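Local structure of YokD protein (Bacillus subtilis, 2NYG) at residues Val171-Ala176 against Asn246-Ser251. The protein probably transfers an acetyl group from acetyl-coenzyme A to an amino group of an aminoglycoside antibiotic, and may contribute to antibiotic resistance. Residues are numbered along the deposited sequence; the frame is centred on the assembly and turned at random.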
loop_
_atom_site.group_PDB
_atom_site.type_symbol
_atom_site.label_atom_id
_atom_site.label_comp_id
_atom_site.label_asym_id
_atom_site.label_seq_id
_atom_site.Cartn_x
_atom_site.Cartn_y
_atom_site.Cartn_z
ATOM N N VAL A 171 -7.195 17.131 -15.046
ATOM C CA VAL A 171 -7.348 15.714 -14.778
ATOM C C VAL A 171 -6.253 15.041 -15.600
ATOM O O VAL A 171 -5.944 15.475 -16.703
ATOM C CB VAL A 171 -8.730 15.181 -15.229
ATOM C CG1 VAL A 171 -8.818 13.682 -14.968
ATOM C CG2 VAL A 171 -9.827 15.886 -14.490
ATOM N N LEU A 172 -5.631 14.013 -15.051
ATOM C CA LEU A 172 -4.594 13.307 -15.782
ATOM C C LEU A 172 -4.937 11.832 -15.778
ATOM O O LEU A 172 -4.955 11.195 -14.732
ATOM C CB LEU A 172 -3.219 13.505 -15.138
ATOM C CG LEU A 172 -2.133 12.557 -15.667
ATOM C CD1 LEU A 172 -1.964 12.764 -17.152
ATOM C CD2 LEU A 172 -0.823 12.786 -14.952
ATOM N N LEU A 173 -5.243 11.295 -16.946
ATOM C CA LEU A 173 -5.543 9.889 -17.040
ATOM C C LEU A 173 -4.235 9.293 -17.521
ATOM O O LEU A 173 -3.844 9.448 -18.676
ATOM C CB LEU A 173 -6.677 9.637 -18.041
ATOM C CG LEU A 173 -8.011 10.306 -17.702
ATOM C CD1 LEU A 173 -9.024 10.017 -18.785
ATOM C CD2 LEU A 173 -8.511 9.809 -16.378
ATOM N N LEU A 174 -3.539 8.644 -16.598
ATOM C CA LEU A 174 -2.251 8.022 -16.880
ATOM C C LEU A 174 -2.491 6.531 -17.057
ATOM O O LEU A 174 -2.467 5.749 -16.112
ATOM C CB LEU A 174 -1.297 8.319 -15.720
ATOM C CG LEU A 174 0.109 7.759 -15.587
ATOM C CD1 LEU A 174 0.824 7.689 -16.900
ATOM C CD2 LEU A 174 0.839 8.664 -14.619
ATOM N N GLY A 175 -2.748 6.145 -18.290
ATOM C CA GLY A 175 -3.017 4.754 -18.533
ATOM C C GLY A 175 -4.470 4.416 -18.257
ATOM O O GLY A 175 -4.858 3.281 -18.451
ATOM N N ALA A 176 -5.273 5.376 -17.808
ATOM C CA ALA A 176 -6.691 5.110 -17.545
ATOM C C ALA A 176 -7.585 5.782 -18.567
ATOM O O ALA A 176 -7.161 6.682 -19.280
ATOM C CB ALA A 176 -7.075 5.590 -16.169
ATOM N N ASN A 246 -1.073 5.267 -22.584
ATOM C CA ASN A 246 -1.728 6.340 -23.336
ATOM C C ASN A 246 -2.360 7.290 -22.358
ATOM O O ASN A 246 -3.143 6.881 -21.504
ATOM C CB ASN A 246 -2.800 5.767 -24.264
ATOM C CG ASN A 246 -2.208 5.010 -25.421
ATOM O OD1 ASN A 246 -2.439 3.814 -25.576
ATOM N ND2 ASN A 246 -1.429 5.705 -26.243
ATOM N N CYS A 247 -2.042 8.566 -22.485
ATOM C CA CYS A 247 -2.580 9.524 -21.533
ATOM C C CYS A 247 -3.260 10.750 -22.111
ATOM O O CYS A 247 -3.047 11.136 -23.264
ATOM C CB CYS A 247 -1.461 10.021 -20.610
ATOM S SG CYS A 247 -0.346 8.767 -19.966
ATOM N N ARG A 248 -4.100 11.363 -21.291
ATOM C CA ARG A 248 -4.706 12.598 -21.697
ATOM C C ARG A 248 -4.831 13.491 -20.496
ATOM O O ARG A 248 -5.089 13.035 -19.391
ATOM C CB ARG A 248 -6.043 12.397 -22.406
ATOM C CG ARG A 248 -7.038 11.513 -21.772
ATOM C CD ARG A 248 -8.139 11.312 -22.795
ATOM N NE ARG A 248 -8.773 10.003 -22.682
ATOM C CZ ARG A 248 -8.973 9.177 -23.704
ATOM N NH1 ARG A 248 -8.588 9.519 -24.928
ATOM N NH2 ARG A 248 -9.548 8.004 -23.496
ATOM N N LEU A 249 -4.575 14.770 -20.726
ATOM C CA LEU A 249 -4.635 15.775 -19.684
ATOM C C LEU A 249 -5.646 16.807 -20.145
ATOM O O LEU A 249 -5.557 17.287 -21.275
ATOM C CB LEU A 249 -3.259 16.433 -19.510
ATOM C CG LEU A 249 -3.247 17.639 -18.567
ATOM C CD1 LEU A 249 -3.379 17.170 -17.128
ATOM C CD2 LEU A 249 -1.981 18.430 -18.744
ATOM N N PHE A 250 -6.605 17.138 -19.284
ATOM C CA PHE A 250 -7.620 18.133 -19.619
ATOM C C PHE A 250 -8.114 18.918 -18.415
ATOM O O PHE A 250 -7.818 18.586 -17.271
ATOM C CB PHE A 250 -8.802 17.469 -20.328
ATOM C CG PHE A 250 -9.450 16.376 -19.533
ATOM C CD1 PHE A 250 -10.374 16.672 -18.534
ATOM C CD2 PHE A 250 -9.152 15.039 -19.801
ATOM C CE1 PHE A 250 -10.997 15.653 -17.817
ATOM C CE2 PHE A 250 -9.771 14.016 -19.092
ATOM C CZ PHE A 250 -10.695 14.323 -18.099
ATOM N N SER A 251 -8.870 19.971 -18.697
ATOM C CA SER A 251 -9.431 20.845 -17.672
ATOM C C SER A 251 -10.522 20.129 -16.868
ATOM O O SER A 251 -11.405 19.503 -17.440
ATOM C CB SER A 251 -10.008 22.083 -18.344
ATOM O OG SER A 251 -10.623 22.917 -17.387
#
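Val171 lies against one face of the Phe250 ring where two antiparallel strands, 170-174 and 245-251, pair within the mixed central sheet of this antibiotic N-acetyltransferase. The contact is a CH-pi one: Val171 CB sits 3.8 Å from the centroid of the Phe250 ring, displaced toward CE1 and CZ. Phe250 holds CG between its backbone N and carbonyl carbon (chi1 58°), which brings the ring alongside Val171, one face against its CB; a beta-branched valine offers it a broad apolar surface. Leu173 continues this face, its CD1 reaching the ring edge at Phe250 CE2, 4.1 Å away. Leu173 CD1 also lies against Arg248 CG and meets the guanidinium at its edge, near NE, while that group forms salt bridges with Glu232 and Asp177. On the other face Leu172, Leu174, Cys247 and Leu249 are buried, and Cys247 SG meets Leu174 CD1 at 3.5 Å. Two hydrogen-bonded pairs, Val171 with Phe250 and Leu173 with Arg248, join the backbones. Beyond them the chain turns at Gly175 toward Ala176, which touches coenzyme A; at phi 83°, psi -2° a CB would jam against Leu174 O, hence glycine. At this turn Gly175 N makes a weak hydrogen bond to Asn246 O, 3.3 Å long.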